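Long-range contacts in extracellular sialidase/neuraminidase, putative (Aspergillus fumigatus, PDB 2XZI), which releases terminal deaminoneuraminic acid (KDN) from glycosides by hydrolysis, acting as a KDNase with the six-bladed beta-propeller fold of the sialidases: residues 11-17 and 82-88; 70-76 and 88-94; 288-294 and 306-311. One frame throughout, in Å; residues are numbered along the deposited sequence. Where two conformers were deposited one is given.

Contact 1: residues 11-17 and 82-88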
loop_
_atom_site.group_PDB
_atom_site.type_symbol
_atom_site.label_atom_id
_atom_site.label_comp_id
_atom_site.label_asym_id
_atom_site.label_seq_id
_atom_site.Cartn_x
_atom_site.Cartn_y
_atom_site.Cartn_z
ATOM N N TYR A 11 -20.627 -8.199 7.872
ATOM C CA TYR A 11 -20.676 -6.752 7.714
ATOM C C TYR A 11 -19.815 -6.368 6.520
ATOM O O TYR A 11 -18.689 -6.834 6.389
ATOM C CB TYR A 11 -20.167 -6.067 8.996
ATOM C CG TYR A 11 -20.135 -4.552 8.961
ATOM C CD1 TYR A 11 -19.188 -3.876 8.193
ATOM C CD2 TYR A 11 -21.008 -3.804 9.744
ATOM C CE1 TYR A 11 -19.142 -2.491 8.160
ATOM C CE2 TYR A 11 -20.971 -2.419 9.729
ATOM C CZ TYR A 11 -20.033 -1.774 8.946
ATOM O OH TYR A 11 -20.002 -0.403 8.938
ATOM N N HIS A 12 -20.353 -5.529 5.646
ATOM C CA HIS A 12 -19.519 -4.874 4.640
ATOM C C HIS A 12 -20.135 -3.554 4.245
ATOM O O HIS A 12 -21.360 -3.405 4.177
ATOM C CB HIS A 12 -19.380 -5.751 3.385
ATOM C CG HIS A 12 -20.628 -5.807 2.561
ATOM N ND1 HIS A 12 -20.871 -4.924 1.529
ATOM C CD2 HIS A 12 -21.703 -6.628 2.617
ATOM C CE1 HIS A 12 -22.044 -5.195 0.989
ATOM N NE2 HIS A 12 -22.567 -6.227 1.625
ATOM N N ASP A 13 -19.273 -2.592 3.962
ATOM C CA ASP A 13 -19.693 -1.371 3.273
ATOM C C ASP A 13 -18.515 -0.869 2.454
ATOM O O ASP A 13 -17.357 -1.192 2.739
ATOM C CB ASP A 13 -20.216 -0.302 4.246
ATOM C CG ASP A 13 -21.317 0.594 3.631
ATOM O OD1 ASP A 13 -21.460 0.687 2.393
ATOM O OD2 ASP A 13 -22.056 1.231 4.416
ATOM N N GLU A 14 -18.816 -0.090 1.431
ATOM C CA GLU A 14 -17.808 0.280 0.471
ATOM C C GLU A 14 -18.231 1.529 -0.267
ATOM O O GLU A 14 -19.418 1.732 -0.555
ATOM C CB GLU A 14 -17.562 -0.885 -0.493
ATOM C CG GLU A 14 -18.815 -1.436 -1.183
ATOM C CD GLU A 14 -19.645 -2.394 -0.333
ATOM O OE1 GLU A 14 -19.088 -3.124 0.517
ATOM O OE2 GLU A 14 -20.876 -2.418 -0.523
ATOM N N PHE A 15 -17.260 2.379 -0.567
ATOM C CA PHE A 15 -17.498 3.602 -1.329
ATOM C C PHE A 15 -16.186 4.173 -1.852
ATOM O O PHE A 15 -15.131 3.910 -1.280
ATOM C CB PHE A 15 -18.295 4.649 -0.509
ATOM C CG PHE A 15 -17.725 4.957 0.852
ATOM C CD1 PHE A 15 -16.790 5.980 1.032
ATOM C CD2 PHE A 15 -18.174 4.262 1.962
ATOM C CE1 PHE A 15 -16.290 6.272 2.312
ATOM C CE2 PHE A 15 -17.675 4.531 3.235
ATOM C CZ PHE A 15 -16.721 5.539 3.411
ATOM N N PRO A 16 -16.236 4.969 -2.931
ATOM C CA PRO A 16 -14.992 5.629 -3.383
ATOM C C PRO A 16 -14.477 6.623 -2.338
ATOM O O PRO A 16 -15.266 7.402 -1.761
ATOM C CB PRO A 16 -15.408 6.353 -4.669
ATOM C CG PRO A 16 -16.742 5.734 -5.047
ATOM C CD PRO A 16 -17.390 5.308 -3.786
ATOM N N LEU A 17 -13.165 6.575 -2.084
ATOM C CA LEU A 17 -12.560 7.514 -1.148
ATOM C C LEU A 17 -11.657 8.537 -1.838
ATOM O O LEU A 17 -11.495 9.671 -1.352
ATOM C CB LEU A 17 -11.800 6.770 -0.037
ATOM C CG LEU A 17 -11.197 7.630 1.071
ATOM C CD1 LEU A 17 -12.310 8.415 1.777
ATOM C CD2 LEU A 17 -10.392 6.788 2.070
ATOM N N GLY A 82 -14.184 5.514 9.907
ATOM C CA GLY A 82 -14.327 5.726 8.467
ATOM C C GLY A 82 -15.530 5.033 7.869
ATOM O O GLY A 82 -15.513 4.674 6.691
ATOM N N ALA A 83 -16.602 4.891 8.657
ATOM C CA ALA A 83 -17.744 4.061 8.270
ATOM C C ALA A 83 -18.576 4.578 7.106
ATOM O O ALA A 83 -19.158 3.783 6.374
ATOM C CB ALA A 83 -18.639 3.787 9.487
ATOM N N SER A 84 -18.620 5.896 6.934
ATOM C CA SER A 84 -19.445 6.512 5.882
ATOM C C SER A 84 -18.648 7.633 5.227
ATOM O O SER A 84 -17.667 8.084 5.792
ATOM C CB SER A 84 -20.741 7.065 6.474
ATOM O OG SER A 84 -20.504 8.234 7.229
ATOM N N PRO A 85 -19.047 8.089 4.029
ATOM C CA PRO A 85 -18.310 9.186 3.397
ATOM C C PRO A 85 -18.154 10.445 4.270
ATOM O O PRO A 85 -17.088 11.097 4.268
ATOM C CB PRO A 85 -19.150 9.472 2.151
ATOM C CG PRO A 85 -19.711 8.160 1.814
ATOM C CD PRO A 85 -20.079 7.546 3.122
ATOM N N SER A 86 -19.191 10.773 5.043
ATOM C CA SER A 86 -19.148 11.965 5.887
ATOM C C SER A 86 -18.172 11.857 7.062
ATOM O O SER A 86 -17.908 12.851 7.732
ATOM C CB SER A 86 -20.544 12.332 6.394
ATOM O OG SER A 86 -21.045 11.308 7.221
ATOM N N ASP A 87 -17.645 10.662 7.305
ATOM C CA ASP A 87 -16.676 10.441 8.372
ATOM C C ASP A 87 -15.244 10.849 8.013
ATOM O O ASP A 87 -14.352 10.826 8.874
ATOM C CB ASP A 87 -16.701 8.966 8.785
ATOM C CG ASP A 87 -17.951 8.596 9.545
ATOM O OD1 ASP A 87 -18.439 9.434 10.331
ATOM O OD2 ASP A 87 -18.429 7.457 9.380
ATOM N N TRP A 88 -15.021 11.178 6.742
ATOM C CA TRP A 88 -13.681 11.444 6.222
ATOM C C TRP A 88 -13.444 12.922 5.960
ATOM O O TRP A 88 -14.313 13.617 5.404
ATOM C CB TRP A 88 -13.446 10.645 4.941
ATOM C CG TRP A 88 -13.275 9.179 5.183
ATOM C CD1 TRP A 88 -14.256 8.219 5.174
ATOM C CD2 TRP A 88 -12.049 8.497 5.449
ATOM N NE1 TRP A 88 -13.713 6.980 5.424
ATOM C CE2 TRP A 88 -12.359 7.121 5.589
ATOM C CE3 TRP A 88 -10.713 8.908 5.564
ATOM C CZ2 TRP A 88 -11.394 6.165 5.845
ATOM C CZ3 TRP A 88 -9.750 7.950 5.822
ATOM C CH2 TRP A 88 -10.094 6.593 5.951
HETATM O O HOH W 1 -21.335 3.858 4.414
#

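Contact 2: residues 70-76 and 88-94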
loop_
_atom_site.group_PDB
_atom_site.type_symbol
_atom_site.label_atom_id
_atom_site.label_comp_id
_atom_site.label_asym_id
_atom_site.label_seq_id
_atom_site.Cartn_x
_atom_site.Cartn_y
_atom_site.Cartn_z
ATOM N N LEU A 70 2.027 13.338 -3.128
ATOM C CA LEU A 70 1.577 12.380 -2.120
ATOM C C LEU A 70 0.473 13.017 -1.310
ATOM O O LEU A 70 0.718 13.982 -0.581
ATOM C CB LEU A 70 2.732 11.966 -1.202
ATOM C CG LEU A 70 2.651 10.570 -0.575
ATOM C CD1 LEU A 70 1.472 10.415 0.399
ATOM C CD2 LEU A 70 2.613 9.493 -1.611
ATOM N N VAL A 71 -0.731 12.469 -1.452
ATOM C CA VAL A 71 -1.940 13.022 -0.841
ATOM C C VAL A 71 -2.500 12.073 0.213
ATOM O O VAL A 71 -2.090 10.916 0.295
ATOM C CB VAL A 71 -3.012 13.401 -1.917
ATOM C CG1 VAL A 71 -2.462 14.502 -2.841
ATOM C CG2 VAL A 71 -3.506 12.170 -2.706
ATOM N N TYR A 72 -3.422 12.565 1.038
ATOM C CA TYR A 72 -4.009 11.744 2.070
ATOM C C TYR A 72 -5.353 12.271 2.550
ATOM O O TYR A 72 -5.701 13.439 2.302
ATOM C CB TYR A 72 -3.046 11.585 3.250
ATOM C CG TYR A 72 -2.879 12.783 4.164
ATOM C CD1 TYR A 72 -2.143 13.891 3.774
ATOM C CD2 TYR A 72 -3.416 12.775 5.448
ATOM C CE1 TYR A 72 -1.958 14.970 4.629
ATOM C CE2 TYR A 72 -3.242 13.864 6.312
ATOM C CZ TYR A 72 -2.503 14.950 5.902
ATOM O OH TYR A 72 -2.311 16.042 6.734
ATOM N N LYS A 73 -6.077 11.404 3.241
ATOM C CA LYS A 73 -7.256 11.786 4.009
ATOM C C LYS A 73 -7.195 11.124 5.360
ATOM O O LYS A 73 -6.676 10.022 5.500
ATOM C CB LYS A 73 -8.530 11.335 3.304
ATOM C CG LYS A 73 -8.851 12.070 2.019
ATOM C CD LYS A 73 -10.160 11.585 1.439
ATOM C CE LYS A 73 -10.523 12.448 0.259
ATOM N NZ LYS A 73 -11.892 12.206 -0.216
ATOM N N ARG A 74 -7.738 11.790 6.369
ATOM C CA ARG A 74 -7.907 11.187 7.681
ATOM C C ARG A 74 -9.386 11.061 7.980
ATOM O O ARG A 74 -10.195 11.828 7.460
ATOM C CB ARG A 74 -7.320 12.090 8.773
ATOM C CG ARG A 74 -5.958 12.705 8.469
ATOM C CD ARG A 74 -5.419 13.355 9.743
ATOM N NE ARG A 74 -6.331 14.378 10.275
ATOM C CZ ARG A 74 -6.306 14.832 11.527
ATOM N NH1 ARG A 74 -5.451 14.352 12.414
ATOM N NH2 ARG A 74 -7.174 15.765 11.911
ATOM N N THR A 75 -9.741 10.137 8.856
ATOM C CA THR A 75 -11.040 10.196 9.490
ATOM C C THR A 75 -11.130 11.434 10.378
ATOM O O THR A 75 -10.136 11.855 10.997
ATOM C CB THR A 75 -11.382 8.897 10.258
ATOM O OG1 THR A 75 -10.389 8.627 11.264
ATOM C CG2 THR A 75 -11.451 7.740 9.272
ATOM N N LYS A 76 -12.327 12.028 10.396
ATOM C CA LYS A 76 -12.579 13.270 11.130
ATOM C C LYS A 76 -12.358 13.119 12.625
ATOM O O LYS A 76 -11.855 14.045 13.282
ATOM C CB LYS A 76 -14.006 13.752 10.879
ATOM C CG LYS A 76 -14.250 14.323 9.500
ATOM C CD LYS A 76 -15.717 14.713 9.366
ATOM C CE LYS A 76 -15.979 15.341 8.023
ATOM N NZ LYS A 76 -17.435 15.641 7.881
ATOM N N TRP A 88 -15.021 11.178 6.742
ATOM C CA TRP A 88 -13.681 11.444 6.222
ATOM C C TRP A 88 -13.444 12.922 5.960
ATOM O O TRP A 88 -14.313 13.617 5.404
ATOM C CB TRP A 88 -13.446 10.645 4.941
ATOM C CG TRP A 88 -13.275 9.179 5.183
ATOM C CD1 TRP A 88 -14.256 8.219 5.174
ATOM C CD2 TRP A 88 -12.049 8.497 5.449
ATOM N NE1 TRP A 88 -13.713 6.980 5.424
ATOM C CE2 TRP A 88 -12.359 7.121 5.589
ATOM C CE3 TRP A 88 -10.713 8.908 5.564
ATOM C CZ2 TRP A 88 -11.394 6.165 5.845
ATOM C CZ3 TRP A 88 -9.750 7.950 5.822
ATOM C CH2 TRP A 88 -10.094 6.593 5.951
ATOM N N GLU A 89 -12.266 13.391 6.340
ATOM C CA GLU A 89 -11.838 14.755 6.006
ATOM C C GLU A 89 -11.654 14.951 4.492
ATOM O O GLU A 89 -11.502 13.981 3.747
ATOM C CB GLU A 89 -10.539 15.094 6.726
ATOM C CG GLU A 89 -10.682 15.224 8.242
ATOM C CD GLU A 89 -9.351 15.476 8.933
ATOM O OE1 GLU A 89 -8.292 15.322 8.277
ATOM O OE2 GLU A 89 -9.360 15.809 10.138
ATOM N N PRO A 90 -11.628 16.215 4.030
ATOM C CA PRO A 90 -11.227 16.493 2.651
ATOM C C PRO A 90 -9.761 16.163 2.376
ATOM O O PRO A 90 -8.957 16.010 3.306
ATOM C CB PRO A 90 -11.450 18.009 2.505
ATOM C CG PRO A 90 -12.401 18.374 3.589
ATOM C CD PRO A 90 -12.093 17.432 4.724
ATOM N N LEU A 91 -9.443 16.034 1.101
ATOM C CA LEU A 91 -8.096 15.720 0.652
ATOM C C LEU A 91 -7.067 16.724 1.159
ATOM O O LEU A 91 -7.285 17.940 1.093
ATOM C CB LEU A 91 -8.059 15.661 -0.877
ATOM C CG LEU A 91 -6.788 15.052 -1.455
ATOM C CD1 LEU A 91 -6.816 13.530 -1.289
ATOM C CD2 LEU A 91 -6.722 15.433 -2.924
ATOM N N ARG A 92 -5.946 16.202 1.655
ATOM C CA ARG A 92 -4.781 16.995 2.063
ATOM C C ARG A 92 -3.527 16.459 1.367
ATOM O O ARG A 92 -3.590 15.442 0.664
ATOM C CB ARG A 92 -4.588 16.913 3.574
ATOM C CG ARG A 92 -5.732 17.456 4.407
ATOM C CD ARG A 92 -5.378 17.291 5.861
ATOM N NE ARG A 92 -6.425 17.767 6.745
ATOM C CZ ARG A 92 -6.271 17.909 8.056
ATOM N NH1 ARG A 92 -5.115 17.613 8.619
ATOM N NH2 ARG A 92 -7.268 18.360 8.802
ATOM N N GLU A 93 -2.407 17.151 1.550
ATOM C CA GLU A 93 -1.157 16.813 0.880
ATOM C C GLU A 93 -0.064 16.605 1.919
ATOM O O GLU A 93 0.082 17.401 2.856
ATOM C CB GLU A 93 -0.767 17.938 -0.086
ATOM C CG GLU A 93 0.468 17.661 -0.924
ATOM C CD GLU A 93 0.706 18.732 -1.953
ATOM O OE1 GLU A 93 1.149 19.833 -1.570
ATOM O OE2 GLU A 93 0.436 18.461 -3.136
ATOM N N VAL A 94 0.679 15.510 1.770
ATOM C CA VAL A 94 1.861 15.294 2.588
ATOM C C VAL A 94 3.010 16.093 1.967
ATOM O O VAL A 94 3.654 16.871 2.661
ATOM C CB VAL A 94 2.233 13.799 2.670
ATOM C CG1 VAL A 94 3.564 13.643 3.404
ATOM C CG2 VAL A 94 1.158 13.009 3.389
HETATM O O HOH W 2 -13.355 13.048 1.964
HETATM O O HOH W 3 -7.531 14.784 5.568
HETATM O O HOH W 4 -11.224 16.465 11.862
#

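Contact 3: residues 288-294 and 306-311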
loop_
_atom_site.group_PDB
_atom_site.type_symbol
_atom_site.label_atom_id
_atom_site.label_comp_id
_atom_site.label_asym_id
_atom_site.label_seq_id
_atom_site.Cartn_x
_atom_site.Cartn_y
_atom_site.Cartn_z
ATOM N N PRO A 288 -8.316 -18.344 17.207
ATOM C CA PRO A 288 -7.378 -18.809 16.184
ATOM C C PRO A 288 -6.609 -17.642 15.574
ATOM O O PRO A 288 -7.216 -16.656 15.158
ATOM C CB PRO A 288 -8.294 -19.470 15.145
ATOM C CG PRO A 288 -9.620 -18.785 15.307
ATOM C CD PRO A 288 -9.679 -18.158 16.670
ATOM N N ALA A 289 -5.283 -17.747 15.542
ATOM C CA ALA A 289 -4.438 -16.710 14.953
ATOM C C ALA A 289 -4.707 -16.597 13.457
ATOM O O ALA A 289 -4.911 -17.614 12.786
ATOM C CB ALA A 289 -2.986 -17.019 15.206
ATOM N N ARG A 290 -4.724 -15.365 12.943
ATOM C CA ARG A 290 -5.059 -15.132 11.535
ATOM C C ARG A 290 -4.137 -14.119 10.866
ATOM O O ARG A 290 -3.829 -13.069 11.447
ATOM C CB ARG A 290 -6.512 -14.645 11.412
ATOM C CG ARG A 290 -7.584 -15.590 12.029
ATOM C CD ARG A 290 -8.982 -15.028 11.804
ATOM N NE ARG A 290 -10.039 -15.489 12.717
ATOM C CZ ARG A 290 -10.281 -14.975 13.925
ATOM N NH1 ARG A 290 -9.515 -14.018 14.442
ATOM N NH2 ARG A 290 -11.305 -15.429 14.627
ATOM N N THR A 291 -3.731 -14.436 9.634
ATOM C CA THR A 291 -3.077 -13.519 8.727
ATOM C C THR A 291 -4.038 -13.342 7.572
ATOM O O THR A 291 -4.657 -14.317 7.106
ATOM C CB THR A 291 -1.749 -14.089 8.192
ATOM O OG1 THR A 291 -0.891 -14.450 9.279
ATOM C CG2 THR A 291 -1.013 -13.077 7.338
ATOM N N ILE A 292 -4.185 -12.093 7.128
ATOM C CA ILE A 292 -5.042 -11.715 6.006
ATOM C C ILE A 292 -4.168 -11.346 4.796
ATOM O O ILE A 292 -3.123 -10.707 4.937
ATOM C CB ILE A 292 -5.947 -10.487 6.365
ATOM C CG1 ILE A 292 -6.513 -10.540 7.803
ATOM C CG2 ILE A 292 -7.032 -10.310 5.295
ATOM C CD1 ILE A 292 -7.410 -11.762 8.129
ATOM N N PHE A 293 -4.599 -11.768 3.606
ATOM C CA PHE A 293 -3.906 -11.432 2.360
ATOM C C PHE A 293 -4.905 -10.924 1.323
ATOM O O PHE A 293 -6.038 -11.411 1.258
ATOM C CB PHE A 293 -3.143 -12.641 1.813
ATOM C CG PHE A 293 -2.359 -12.331 0.575
ATOM C CD1 PHE A 293 -1.192 -11.572 0.642
ATOM C CD2 PHE A 293 -2.801 -12.769 -0.675
ATOM C CE1 PHE A 293 -0.465 -11.261 -0.496
ATOM C CE2 PHE A 293 -2.074 -12.458 -1.832
ATOM C CZ PHE A 293 -0.898 -11.698 -1.740
ATOM N N LEU A 294 -4.483 -9.947 0.517
ATOM C CA LEU A 294 -5.323 -9.376 -0.533
ATOM C C LEU A 294 -4.497 -9.111 -1.780
ATOM O O LEU A 294 -3.442 -8.477 -1.719
ATOM C CB LEU A 294 -5.914 -8.054 -0.043
ATOM C CG LEU A 294 -6.789 -7.238 -0.996
ATOM C CD1 LEU A 294 -7.983 -7.990 -1.564
ATOM C CD2 LEU A 294 -7.262 -6.004 -0.219
ATOM N N ARG A 306 -9.322 -10.615 -4.280
ATOM C CA ARG A 306 -9.729 -11.666 -3.364
ATOM C C ARG A 306 -9.031 -11.459 -2.042
ATOM O O ARG A 306 -7.799 -11.390 -2.008
ATOM C CB ARG A 306 -9.273 -13.003 -3.930
ATOM C CG ARG A 306 -9.727 -14.231 -3.135
ATOM C CD ARG A 306 -10.963 -14.876 -3.768
ATOM N NE ARG A 306 -10.666 -15.434 -5.088
ATOM C CZ ARG A 306 -10.015 -16.581 -5.304
ATOM N NH1 ARG A 306 -9.582 -17.332 -4.289
ATOM N NH2 ARG A 306 -9.784 -16.971 -6.553
ATOM N N VAL A 307 -9.811 -11.375 -0.971
ATOM C CA VAL A 307 -9.247 -11.296 0.380
ATOM C C VAL A 307 -9.295 -12.690 1.006
ATOM O O VAL A 307 -10.298 -13.389 0.851
ATOM C CB VAL A 307 -9.969 -10.217 1.241
ATOM C CG1 VAL A 307 -11.442 -10.587 1.532
ATOM C CG2 VAL A 307 -9.185 -9.966 2.521
ATOM N N ARG A 308 -8.220 -13.086 1.692
ATOM C CA ARG A 308 -8.067 -14.439 2.219
ATOM C C ARG A 308 -7.552 -14.458 3.643
ATOM O O ARG A 308 -6.903 -13.493 4.092
ATOM C CB ARG A 308 -7.030 -15.192 1.393
ATOM C CG ARG A 308 -7.314 -15.272 -0.106
ATOM C CD ARG A 308 -6.105 -15.918 -0.721
ATOM N NE ARG A 308 -6.046 -15.918 -2.175
ATOM C CZ ARG A 308 -6.289 -16.983 -2.930
ATOM N NH1 ARG A 308 -6.686 -18.131 -2.370
ATOM N NH2 ARG A 308 -6.124 -16.899 -4.246
ATOM N N ILE A 309 -7.777 -15.592 4.318
ATOM C CA ILE A 309 -7.294 -15.833 5.685
ATOM C C ILE A 309 -6.390 -17.064 5.723
ATOM O O ILE A 309 -6.700 -18.098 5.106
ATOM C CB ILE A 309 -8.453 -16.020 6.691
ATOM C CG1 ILE A 309 -9.372 -14.780 6.740
ATOM C CG2 ILE A 309 -7.936 -16.382 8.088
ATOM C CD1 ILE A 309 -10.806 -15.056 7.268
ATOM N N SER A 310 -5.268 -16.955 6.435
ATOM C CA SER A 310 -4.501 -18.156 6.788
ATOM C C SER A 310 -4.512 -18.325 8.290
ATOM O O SER A 310 -4.315 -17.349 9.019
ATOM C CB SER A 310 -3.054 -18.069 6.316
ATOM O OG SER A 310 -2.339 -19.248 6.717
ATOM N N TYR A 311 -4.678 -19.569 8.738
ATOM C CA TYR A 311 -4.587 -19.937 10.146
ATOM C C TYR A 311 -3.240 -20.582 10.471
ATOM O O TYR A 311 -2.988 -20.947 11.625
ATOM C CB TYR A 311 -5.715 -20.908 10.497
ATOM C CG TYR A 311 -7.079 -20.328 10.268
ATOM C CD1 TYR A 311 -7.638 -19.457 11.192
ATOM C CD2 TYR A 311 -7.804 -20.633 9.113
ATOM C CE1 TYR A 311 -8.905 -18.909 10.993
ATOM C CE2 TYR A 311 -9.073 -20.099 8.904
ATOM C CZ TYR A 311 -9.607 -19.236 9.836
ATOM O OH TYR A 311 -10.860 -18.717 9.621
HETATM O O HOH W 5 -4.527 -20.156 13.595
HETATM O O HOH W 6 -1.573 -17.034 9.817
#

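Contact 1: residues 11-17 and 82-88
The pyrrolidine ring of P85 lies over one face of the F15 ring, with P85 CD 3.8 Å from the centroid of F15 and nearly on the ring normal, a CH-pi contact. F15 reaches it from strand 12-16 by placing CG between its backbone N and carbonyl carbon (chi1 52°), which sends the ring from CB across to the loop. CG lies beneath the proline, and F15 CD1 is 3.7 Å from P85 CG. Farther along, CE1 rests on N and CA of P85, while CE2 comes 3.6 Å from A83 O, which lies near the ring plane. At the tip, CZ is 3.4 Å from S84 C, and G82 O and W88 NE1 lie beside it at the ring edge. A phenyl suits this place because its flat face takes the proline and its weakly positive rim takes carbonyl oxygens.

This N-terminal strand pairs with strand 368-375, so the last blade of the propeller is closed by strands from both ends of the chain, and F15 presses it against a loop of the first blade. W372 of that neighbouring strand meets both F15 and W88 edge-to-face.

L17 sets CD1 over the five-membered ring of W88, 3.7 Å from its centroid, and CD2 over the six-membered part. W88 NE1 donates to G82 O (3.2 Å), which W372 NE1 also binds. G82 has a positive phi (63°), a conformation that glycine adopts readily, and the W88 ring packs closely beside it. In the D13 conformer given, a water donates to D13 OD2 and, at 2.9 Å, to A83 O.

Contact 2: residues 70-76 and 88-94
T75 CG2 sits over the six-membered ring of W88, 3.6 Å from its centroid, on the face opposite L17, while K73 O lies in plane at the edge. The Y72 ring carries R92 CB over one face and E93 O at its edge; V94 CG2 approaches it obliquely, 3.4 Å from Y72 CD1. Side-on, the R74 guanidinium grips the E89 carboxylate: NE donates almost straight (173°) to OE1, and R74 NH2 lies 2.8 Å from E89 OE2. A bend at chi3 (-58°) turns R74 into this grip.

R92 extends over Y72, whose OH lies at the edge of its guanidinium. E89 OE1 stands 3.1 Å above one face of the R92 guanidinium, so charge alone joins them. E89 thus probably offsets the closeness of the two arginines. R74 NH1 also bonds D161 O, and R92 NH1 bonds N163 OD1.

Y72 and R92 form an antiparallel hydrogen-bonded pair. Beyond it the register slips by one, and E89 N bonds R74 O (2.8 Å). The long chain of K73 lets its NZ reach D27 and L17 O, and a water links it to E89 O.

Strand 92-93 is the outermost strand of a propeller blade, with strand 68-74 between it and strand 51-58. L70 and V94 pack on L117 of strand 115-122, Y72 meets W165 edge-to-face, and L91 rests on F18 of strand 12-18.

Contact 3: residues 288-294 and 306-311
I292 and V307 both hold CG2 anti to the backbone N, beside the carbonyl carbon, and this brings the two methyls within 3.5 Å of each other (I292 CG2 to V307 CG2). The other branch of I292 starts beside its own N (chi1 -40°), carrying CD1 to 3.9 Å from I309 CG1. Beta-branched I292, V307 and I309 suit this face: they favour extended backbone and fill the space with methyls, which M341 of strand 334-343 and helix 377-381 cover farther out. L294 swings CD1 to 3.4 Å from R306 O.

At the strand end, Y311 turns its ring back alongside R290 (chi1 -60°), and R290 CG passes 3.7 Å from Y311 CE1. The arginine offers apolar methylenes to the ring, while its charged end turns to D3, outside both segments: R290 NH2 makes a salt bridge with D3 OD1, and D3 OD2 binds Y311 OH. I309 CG2 lies over a face of the same ring.

The backbones join through two antiparallel hydrogen-bonded pairs, T291 with S310 and F293 with R308. T291 N donates to S310 O, and S310 N to T291 O at 2.8 Å. S310 O takes a second donor, a water that accepts from T291 OG1 at 2.7 Å. Another water ties A289 O to Y311 O, prolonging the pairing past the last strand residue.

Segments 290-294 and 306-310, with axes 4.6 Å apart and directions at 158°, belong to the hairpin of strands 290-294 and 305-310, the two middle strands of an up-and-down propeller blade. S310 OG, bound to D312 N and K317 O beside F318, is consistent with a degenerate Asp-box at the following turn.

How the contacts relate
Contacts 1 and 2 are neighbours, centres 14 Å apart, and share W88. Two further links run between them: L17 O to K73 NZ and D87 O to K76 N, each 2.8 Å. Contact 1 joins the last blade to the first, while contact 2 is internal to the first. Contact 3 is internal to another blade, about 22 Å from contact 1 and 28 Å from contact 2, centre to centre, and touches neither. The contacts do not line the sugar pockets: a bound deaminoneuraminic acid lies about 11 Å from the L70 side chain, and one lies about 14 Å from that of R306. E93 of contact 2 comes near the sodium site, about 6 Å from side chain to ion.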